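Local coordinates for protoporphyrinogen oxidase (Exiguobacterium sibiricum, PDB 3LOV), which probably oxidises coproporphyrinogen III to coproporphyrin III, using FAD and molecular oxygen, on the coproporphyrin-dependent route to heme b, at residues E145-L150 with Q181-A186; L299-Q304 with A418-R423; N86-F91 with E326-V331. One frame throughout, in Å; residues are numbered along the deposited sequence. Where two conformers were deposited one is given.

How the interactions relate
None of the three contacts lies on the FAD itself; each holds together a different part of the fold around it. The side chains nearest the cofactor are L302 in interaction 2 and V331 in interaction 3, each about 12 Å from it, while M182 in interaction 1 is about 14 Å away. Interactions 1 and 2 are neighbours, their centres about 17 Å apart and nearest atoms about 6 Å, and V415 connects them: D147 and P149 touch its side chain, and R420 bonds to its carbonyl. Interaction 3 lies beyond the chain's centre from interaction 2, about 37 Å between centres. Along the sequence, its long loop encloses interaction 1 and crosses interaction 2.

Interaction 1 of 3, residues E145-L150 with Q181-A186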
loop_
_atom_site.group_PDB
_atom_site.type_symbol
_atom_site.label_atom_id
_atom_site.label_comp_id
_atom_site.label_asym_id
_atom_site.label_seq_id
_atom_site.Cartn_x
_atom_site.Cartn_y
_atom_site.Cartn_z
ATOM N N GLU A 145 8.184 14.829 -21.408
ATOM C CA GLU A 145 9.363 14.001 -21.679
ATOM C C GLU A 145 10.007 13.511 -20.394
ATOM O O GLU A 145 10.345 12.352 -20.285
ATOM C CB GLU A 145 10.407 14.795 -22.455
ATOM C CG GLU A 145 10.054 15.019 -23.914
ATOM C CD GLU A 145 11.290 15.260 -24.764
ATOM O OE1 GLU A 145 11.996 14.270 -25.084
ATOM O OE2 GLU A 145 11.556 16.435 -25.100
ATOM N N GLN A 146 10.182 14.409 -19.436
ATOM C CA GLN A 146 10.688 14.070 -18.101
ATOM C C GLN A 146 9.485 13.869 -17.169
ATOM O O GLN A 146 8.431 14.499 -17.351
ATOM C CB GLN A 146 11.535 15.200 -17.523
ATOM C CG GLN A 146 12.234 16.143 -18.534
ATOM C CD GLN A 146 13.319 15.453 -19.339
ATOM O OE1 GLN A 146 13.401 15.612 -20.565
ATOM N NE2 GLN A 146 14.164 14.678 -18.653
ATOM N N ASP A 147 9.651 13.043 -16.135
ATOM C CA ASP A 147 8.592 12.839 -15.154
ATOM C C ASP A 147 8.156 14.146 -14.498
ATOM O O ASP A 147 8.983 14.989 -14.216
ATOM C CB ASP A 147 9.050 11.841 -14.093
ATOM C CG ASP A 147 7.881 11.237 -13.333
ATOM O OD1 ASP A 147 6.727 11.415 -13.772
ATOM O OD2 ASP A 147 8.099 10.574 -12.302
ATOM N N ILE A 148 6.851 14.341 -14.282
ATOM C CA ILE A 148 6.370 15.492 -13.516
ATOM C C ILE A 148 5.308 14.938 -12.590
ATOM O O ILE A 148 4.830 13.816 -12.816
ATOM C CB ILE A 148 5.734 16.606 -14.385
ATOM C CG1 ILE A 148 4.675 16.010 -15.334
ATOM C CG2 ILE A 148 6.839 17.433 -15.113
ATOM C CD1 ILE A 148 3.825 17.083 -16.127
ATOM N N PRO A 149 4.931 15.697 -11.546
ATOM C CA PRO A 149 3.856 15.220 -10.664
ATOM C C PRO A 149 2.522 15.055 -11.412
ATOM O O PRO A 149 2.244 15.821 -12.347
ATOM C CB PRO A 149 3.728 16.337 -9.614
ATOM C CG PRO A 149 5.000 17.128 -9.705
ATOM C CD PRO A 149 5.539 16.960 -11.081
ATOM N N LEU A 150 1.702 14.109 -10.952
ATOM C CA LEU A 150 0.436 13.745 -11.582
ATOM C C LEU A 150 -0.485 14.952 -11.709
ATOM O O LEU A 150 -1.187 15.118 -12.720
ATOM C CB LEU A 150 -0.248 12.612 -10.797
ATOM C CG LEU A 150 -1.408 11.810 -11.423
ATOM C CD1 LEU A 150 -1.086 11.348 -12.842
ATOM C CD2 LEU A 150 -1.779 10.628 -10.542
ATOM N N GLN A 181 2.152 15.624 -5.687
ATOM C CA GLN A 181 3.572 15.228 -5.457
ATOM C C GLN A 181 3.974 13.864 -6.083
ATOM O O GLN A 181 5.147 13.669 -6.481
ATOM C CB GLN A 181 3.875 15.202 -3.943
ATOM C CG GLN A 181 3.494 16.497 -3.190
ATOM C CD GLN A 181 3.963 16.480 -1.763
ATOM O OE1 GLN A 181 4.831 15.672 -1.373
ATOM N NE2 GLN A 181 3.412 17.380 -0.964
HETATM N N MSE A 182 2.992 12.964 -6.199
HETATM C CA MSE A 182 3.168 11.616 -6.787
HETATM C C MSE A 182 3.713 11.745 -8.204
HETATM O O MSE A 182 3.369 12.667 -8.898
HETATM C CB MSE A 182 1.835 10.923 -6.968
HETATM C CG MSE A 182 1.130 10.278 -5.811
HETATM SE SE MSE A 182 -0.677 9.880 -6.582
HETATM C CE MSE A 182 -1.426 10.094 -4.822
ATOM N N SER A 183 4.523 10.792 -8.624
ATOM C CA SER A 183 5.050 10.727 -9.990
ATOM C C SER A 183 3.942 10.364 -11.003
ATOM O O SER A 183 2.996 9.656 -10.687
ATOM C CB SER A 183 6.160 9.680 -10.047
ATOM O OG SER A 183 6.358 9.163 -11.362
ATOM N N THR A 184 4.049 10.876 -12.210
ATOM C CA THR A 184 3.142 10.484 -13.266
ATOM C C THR A 184 3.652 9.151 -13.831
ATOM O O THR A 184 2.909 8.168 -13.902
ATOM C CB THR A 184 3.096 11.544 -14.361
ATOM O OG1 THR A 184 2.607 12.764 -13.813
ATOM C CG2 THR A 184 2.193 11.128 -15.490
ATOM N N PHE A 185 4.925 9.112 -14.226
ATOM C CA PHE A 185 5.463 7.944 -14.939
ATOM C C PHE A 185 5.446 6.681 -14.073
ATOM O O PHE A 185 5.249 5.583 -14.589
ATOM C CB PHE A 185 6.883 8.181 -15.464
ATOM C CG PHE A 185 6.993 9.196 -16.554
ATOM C CD1 PHE A 185 5.875 9.838 -17.086
ATOM C CD2 PHE A 185 8.244 9.524 -17.058
ATOM C CE1 PHE A 185 6.016 10.777 -18.103
ATOM C CE2 PHE A 185 8.374 10.456 -18.053
ATOM C CZ PHE A 185 7.250 11.083 -18.576
ATOM N N ALA A 186 5.597 6.842 -12.763
ATOM C CA ALA A 186 5.669 5.700 -11.879
ATOM C C ALA A 186 4.303 5.220 -11.445
ATOM O O ALA A 186 4.199 4.145 -10.876
ATOM C CB ALA A 186 6.561 5.998 -10.641
#
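With CG of D147 anti to its backbone N (chi1 -161°) and OG of S183 also anti to its own (chi1 156°), carboxylate and hydroxyl meet tip to tip. S183 OG accepts from A186 N at 2.8 Å, an ST motif, and gives its own proton to the syn lone pair of D147 OD2 in a very short 2.4 Å bond. D147 OD1 takes the almost straight bond from F185 N (176°), from above the carboxylate plane, and a weak one from T184 N. Such amides would favour the ionised acid, which suits aspartate here. The two loops also join as a single beta bridge between P149 and S183, just where P149 occupies the N-cap position of helix 150-158. Beside it, L150 N donates to M182 O at 3.0 Å, in the carbonyl plane. T184 suits its place because its hydroxyl and its amide both bind I148 O, the hydroxyl at 2.7 Å and from above the carbonyl plane. F185, its CG beside the backbone N, is turned so that D147 CA sits over one ring face, 3.9 Å from the centroid, while E145 O approaches the ring edge in plane, 3.5 Å from CE2.

Interaction 2 of 3, residues L299-Q304 with A418-R423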
loop_
_atom_site.group_PDB
_atom_site.type_symbol
_atom_site.label_atom_id
_atom_site.label_comp_id
_atom_site.label_asym_id
_atom_site.label_seq_id
_atom_site.Cartn_x
_atom_site.Cartn_y
_atom_site.Cartn_z
ATOM N N LEU A 299 22.812 9.368 3.595
ATOM C CA LEU A 299 21.539 8.918 3.043
ATOM C C LEU A 299 20.420 9.982 3.195
ATOM O O LEU A 299 19.372 9.718 3.792
ATOM C CB LEU A 299 21.158 7.652 3.804
ATOM C CG LEU A 299 22.103 6.446 3.653
ATOM C CD1 LEU A 299 21.542 5.178 4.369
ATOM C CD2 LEU A 299 22.372 6.157 2.211
ATOM N N PRO A 300 20.654 11.215 2.696
ATOM C CA PRO A 300 19.654 12.271 2.905
ATOM C C PRO A 300 18.335 11.909 2.219
ATOM O O PRO A 300 17.272 12.300 2.704
ATOM C CB PRO A 300 20.297 13.503 2.246
ATOM C CG PRO A 300 21.261 12.944 1.241
ATOM C CD PRO A 300 21.793 11.687 1.891
ATOM N N GLU A 301 18.415 11.177 1.099
ATOM C CA GLU A 301 17.212 10.698 0.399
ATOM C C GLU A 301 16.295 9.958 1.365
ATOM O O GLU A 301 15.088 10.195 1.393
ATOM C CB GLU A 301 17.545 9.781 -0.763
ATOM C CG GLU A 301 18.353 10.431 -1.865
ATOM C CD GLU A 301 19.867 10.426 -1.596
ATOM O OE1 GLU A 301 20.326 10.033 -0.508
ATOM O OE2 GLU A 301 20.614 10.762 -2.514
ATOM N N LEU A 302 16.861 9.113 2.211
ATOM C CA LEU A 302 16.054 8.421 3.215
ATOM C C LEU A 302 15.628 9.317 4.379
ATOM O O LEU A 302 14.551 9.119 4.927
ATOM C CB LEU A 302 16.773 7.180 3.745
ATOM C CG LEU A 302 16.921 6.026 2.760
ATOM C CD1 LEU A 302 17.377 4.769 3.530
ATOM C CD2 LEU A 302 15.638 5.733 2.019
ATOM N N GLU A 303 16.462 10.294 4.770
ATOM C CA GLU A 303 16.058 11.256 5.831
ATOM C C GLU A 303 14.857 12.119 5.389
ATOM O O GLU A 303 14.045 12.502 6.188
ATOM C CB GLU A 303 17.220 12.185 6.224
ATOM C CG GLU A 303 18.366 11.464 6.906
ATOM C CD GLU A 303 19.681 12.239 6.912
ATOM O OE1 GLU A 303 19.800 13.296 6.261
ATOM O OE2 GLU A 303 20.628 11.741 7.536
ATOM N N GLN A 304 14.783 12.436 4.110
ATOM C CA GLN A 304 13.683 13.238 3.571
ATOM C C GLN A 304 12.502 12.438 3.074
ATOM O O GLN A 304 11.560 13.025 2.585
ATOM C CB GLN A 304 14.218 14.076 2.407
ATOM C CG GLN A 304 15.219 15.113 2.895
ATOM C CD GLN A 304 16.165 15.549 1.802
ATOM O OE1 GLN A 304 15.761 15.829 0.670
ATOM N NE2 GLN A 304 17.441 15.580 2.124
ATOM N N ALA A 418 12.744 6.642 -7.650
ATOM C CA ALA A 418 13.442 5.444 -8.063
ATOM C C ALA A 418 14.944 5.733 -8.255
ATOM O O ALA A 418 15.774 4.990 -7.769
ATOM C CB ALA A 418 12.787 4.852 -9.342
ATOM N N ASP A 419 15.281 6.866 -8.855
ATOM C CA ASP A 419 16.687 7.298 -8.987
ATOM C C ASP A 419 17.328 7.634 -7.666
ATOM O O ASP A 419 18.488 7.309 -7.459
ATOM C CB ASP A 419 16.820 8.512 -9.905
ATOM C CG ASP A 419 16.586 8.165 -11.361
ATOM O OD1 ASP A 419 16.566 6.970 -11.682
ATOM O OD2 ASP A 419 16.413 9.088 -12.172
ATOM N N ARG A 420 16.577 8.239 -6.763
ATOM C CA ARG A 420 17.105 8.465 -5.421
ATOM C C ARG A 420 17.418 7.137 -4.673
ATOM O O ARG A 420 18.447 7.004 -3.999
ATOM C CB ARG A 420 16.153 9.337 -4.635
ATOM C CG ARG A 420 16.223 10.820 -5.044
ATOM C CD ARG A 420 15.468 11.681 -4.054
ATOM N NE ARG A 420 14.019 11.403 -4.008
ATOM C CZ ARG A 420 13.138 11.904 -4.873
ATOM N NH1 ARG A 420 13.538 12.725 -5.846
ATOM N NH2 ARG A 420 11.853 11.641 -4.731
ATOM N N ILE A 421 16.540 6.157 -4.807
ATOM C CA ILE A 421 16.758 4.878 -4.148
ATOM C C ILE A 421 17.994 4.164 -4.758
ATOM O O ILE A 421 18.743 3.546 -4.020
ATOM C CB ILE A 421 15.531 4.026 -4.241
ATOM C CG1 ILE A 421 14.396 4.635 -3.362
ATOM C CG2 ILE A 421 15.831 2.506 -3.972
ATOM C CD1 ILE A 421 14.743 4.995 -1.907
ATOM N N GLN A 422 18.208 4.224 -6.079
ATOM C CA GLN A 422 19.439 3.685 -6.713
ATOM C C GLN A 422 20.675 4.327 -6.071
ATOM O O GLN A 422 21.665 3.657 -5.729
ATOM C CB GLN A 422 19.423 3.917 -8.252
ATOM C CG GLN A 422 20.816 3.952 -8.924
ATOM C CD GLN A 422 20.784 4.184 -10.450
ATOM O OE1 GLN A 422 19.727 4.192 -11.081
ATOM N NE2 GLN A 422 21.962 4.362 -11.038
ATOM N N ARG A 423 20.633 5.647 -5.917
ATOM C CA ARG A 423 21.751 6.323 -5.303
ATOM C C ARG A 423 21.929 5.897 -3.830
ATOM O O ARG A 423 23.041 5.670 -3.418
ATOM C CB ARG A 423 21.649 7.852 -5.478
ATOM C CG ARG A 423 22.945 8.622 -5.082
ATOM C CD ARG A 423 22.866 9.016 -3.627
ATOM N NE ARG A 423 24.140 9.222 -2.945
ATOM C CZ ARG A 423 24.252 9.364 -1.629
ATOM N NH1 ARG A 423 23.168 9.283 -0.850
ATOM N NH2 ARG A 423 25.449 9.573 -1.083
#
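E301 lays its CG across the aliphatic stem of R420, crossing it obliquely, with CG 3.7 Å from R420 CB and 3.8 Å from R420 CD. A bend at chi2 (84°) then swings the carboxylate away from that arginine toward R423, one turn further along helix 417-431. The guanidinium of R420 is engaged by its own neighbourhood, NH1 donating to V415 O, so this arginine offers E301 its methylenes rather than its charge. R423 (chi1 -169°) also bends at chi2 and brings NH1 to E301 OE1 at 3.0 Å, near the guanidinium plane. As a hydrogen bond this salt bridge is weak, the angle at H only 124°, and NH1 bonds more strongly to H298 O. OE2 rests 3.1 Å from R423 CD, so the carboxylate crosses the arginine, meeting CD with one oxygen and NH1 with the other. The contact sits beside the Rossmann-type parallel sheet of the FAD-binding fold: strand 280-283 leads through helix 287-293 to the short helix 300-303, and helix 417-431 leads into strand 435-437, the neighbour of 280-283 in that sheet. An alanine in place of E301 would remove CG and the carboxylate, and would probably leave the two helices less firmly joined, with R423 NH1 held by H298 O but by no acid of 300-303. Away from the charges the contact turns apolar. L302, buried against V290 and V291 of helix 287-293 and against V424, crosses I421 at about a right angle, and their methyls CD2 and CD1 meet at 4.1 Å; leucine and isoleucine suit this because their arms reach across between the helices.

Interaction 3 of 3, residues N86-F91 with E326-V331; sequences NTSQAF and EGTGFV
F91 O is gripped by two hydrogen bonds, one from V331 N at 3.1 Å and one from water 2 at 2.7 Å, with a CA-H...O contact from F330 added. It belongs to a parallel pairing in the mixed sheet, where strand 90-94 runs beside strand 329-332. F91 N answers by donating to G329 O in the carbonyl plane, and the same water donates to G329 O as well, tying the two carbonyls together. F91 and F330 point to the same face of the sheet, their CB atoms 3.6 Å apart and both side chains touching L98. The F330 ring then leads away. Phenylalanine suits the place of F91 (chi1 -60°), its rim meeting the E326 carbonyl oxygen and one face the Q89 CG methylene. Just before the strands the chains are still joined, T328 N donating to Q89 O at 2.9 Å from above the carbonyl plane. Glycine suits position G327, since a beta carbon there would fall 1.9 Å from Q89 O. T328 CG2 rests 3.5 Å from N86 O, while its OG1, between the backbone N and the carbonyl carbon (chi1 48°), reaches water 1, which accepts from S88 N at 2.7 Å.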
loop_
_atom_site.group_PDB
_atom_site.type_symbol
_atom_site.label_atom_id
_atom_site.label_comp_id
_atom_site.label_asym_id
_atom_site.label_seq_id
_atom_site.Cartn_x
_atom_site.Cartn_y
_atom_site.Cartn_z
ATOM N N ASN A 86 -15.520 -8.527 -4.616
ATOM C CA ASN A 86 -16.790 -8.185 -5.259
ATOM C C ASN A 86 -16.791 -6.716 -5.613
ATOM O O ASN A 86 -16.310 -5.867 -4.829
ATOM C CB ASN A 86 -17.961 -8.420 -4.287
ATOM C CG ASN A 86 -18.180 -9.880 -3.990
ATOM O OD1 ASN A 86 -18.051 -10.714 -4.870
ATOM N ND2 ASN A 86 -18.499 -10.199 -2.749
ATOM N N THR A 87 -17.346 -6.408 -6.770
ATOM C CA THR A 87 -17.580 -5.031 -7.194
ATOM C C THR A 87 -19.087 -4.781 -7.147
ATOM O O THR A 87 -19.860 -5.680 -7.479
ATOM C CB THR A 87 -17.033 -4.829 -8.626
ATOM O OG1 THR A 87 -17.751 -5.660 -9.548
ATOM C CG2 THR A 87 -15.552 -5.208 -8.683
ATOM N N SER A 88 -19.515 -3.590 -6.724
ATOM C CA SER A 88 -20.953 -3.207 -6.824
ATOM C C SER A 88 -21.131 -1.693 -7.058
ATOM O O SER A 88 -21.131 -1.262 -8.213
ATOM C CB SER A 88 -21.812 -3.743 -5.670
ATOM O OG SER A 88 -21.444 -3.212 -4.412
ATOM N N GLN A 89 -21.276 -0.898 -5.997
ATOM C CA GLN A 89 -21.227 0.561 -6.121
ATOM C C GLN A 89 -20.262 1.190 -5.086
ATOM O O GLN A 89 -20.322 0.898 -3.886
ATOM C CB GLN A 89 -22.638 1.191 -6.009
ATOM C CG GLN A 89 -22.679 2.728 -6.342
ATOM C CD GLN A 89 -22.498 3.053 -7.842
ATOM O OE1 GLN A 89 -23.378 2.780 -8.660
ATOM N NE2 GLN A 89 -21.360 3.654 -8.192
ATOM N N ALA A 90 -19.370 2.049 -5.565
ATOM C CA ALA A 90 -18.537 2.839 -4.653
ATOM C C ALA A 90 -18.913 4.334 -4.747
ATOM O O ALA A 90 -19.527 4.775 -5.737
ATOM C CB ALA A 90 -17.068 2.621 -4.954
ATOM N N PHE A 91 -18.507 5.095 -3.725
ATOM C CA PHE A 91 -18.962 6.464 -3.527
ATOM C C PHE A 91 -17.799 7.378 -3.189
ATOM O O PHE A 91 -16.722 6.918 -2.782
ATOM C CB PHE A 91 -19.978 6.561 -2.371
ATOM C CG PHE A 91 -21.236 5.747 -2.551
ATOM C CD1 PHE A 91 -22.334 6.272 -3.240
ATOM C CD2 PHE A 91 -21.351 4.471 -1.963
ATOM C CE1 PHE A 91 -23.515 5.524 -3.374
ATOM C CE2 PHE A 91 -22.522 3.718 -2.074
ATOM C CZ PHE A 91 -23.613 4.241 -2.789
ATOM N N GLU A 326 -24.773 1.513 0.681
ATOM C CA GLU A 326 -25.407 0.715 -0.404
ATOM C C GLU A 326 -24.407 0.368 -1.527
ATOM O O GLU A 326 -24.606 0.731 -2.701
ATOM C CB GLU A 326 -26.648 1.441 -0.996
ATOM C CG GLU A 326 -27.848 1.628 -0.035
ATOM C CD GLU A 326 -28.416 0.317 0.530
ATOM O OE1 GLU A 326 -28.410 -0.728 -0.176
ATOM O OE2 GLU A 326 -28.883 0.349 1.696
ATOM N N GLY A 327 -23.348 -0.356 -1.157
ATOM C CA GLY A 327 -22.262 -0.695 -2.082
ATOM C C GLY A 327 -21.039 -1.203 -1.328
ATOM O O GLY A 327 -21.151 -1.564 -0.149
ATOM N N THR A 328 -19.866 -1.220 -1.969
ATOM C CA THR A 328 -18.676 -1.796 -1.312
ATOM C C THR A 328 -17.995 -0.811 -0.364
ATOM O O THR A 328 -17.395 -1.256 0.609
ATOM C CB THR A 328 -17.661 -2.325 -2.297
ATOM O OG1 THR A 328 -17.443 -1.335 -3.315
ATOM C CG2 THR A 328 -18.166 -3.664 -2.911
ATOM N N GLY A 329 -18.055 0.496 -0.667
ATOM C CA GLY A 329 -17.594 1.521 0.262
ATOM C C GLY A 329 -17.443 2.901 -0.344
ATOM O O GLY A 329 -17.945 3.176 -1.433
ATOM N N PHE A 330 -16.759 3.782 0.378
ATOM C CA PHE A 330 -16.564 5.161 -0.074
ATOM C C PHE A 330 -15.195 5.723 0.325
ATOM O O PHE A 330 -14.620 5.283 1.326
ATOM C CB PHE A 330 -17.703 6.077 0.432
ATOM C CG PHE A 330 -17.800 6.196 1.943
ATOM C CD1 PHE A 330 -17.044 7.140 2.635
ATOM C CD2 PHE A 330 -18.691 5.398 2.672
ATOM C CE1 PHE A 330 -17.122 7.244 4.010
ATOM C CE2 PHE A 330 -18.784 5.511 4.060
ATOM C CZ PHE A 330 -18.006 6.446 4.725
ATOM N N VAL A 331 -14.699 6.676 -0.474
ATOM C CA VAL A 331 -13.522 7.500 -0.149
ATOM C C VAL A 331 -13.990 8.933 0.210
ATOM O O VAL A 331 -15.039 9.383 -0.273
ATOM C CB VAL A 331 -12.530 7.514 -1.326
ATOM C CG1 VAL A 331 -11.914 6.133 -1.528
ATOM C CG2 VAL A 331 -13.228 7.962 -2.618
HETATM O O HOH W 1 -18.184 -1.524 -5.707
HETATM O O HOH W 2 -15.442 4.592 -3.025
#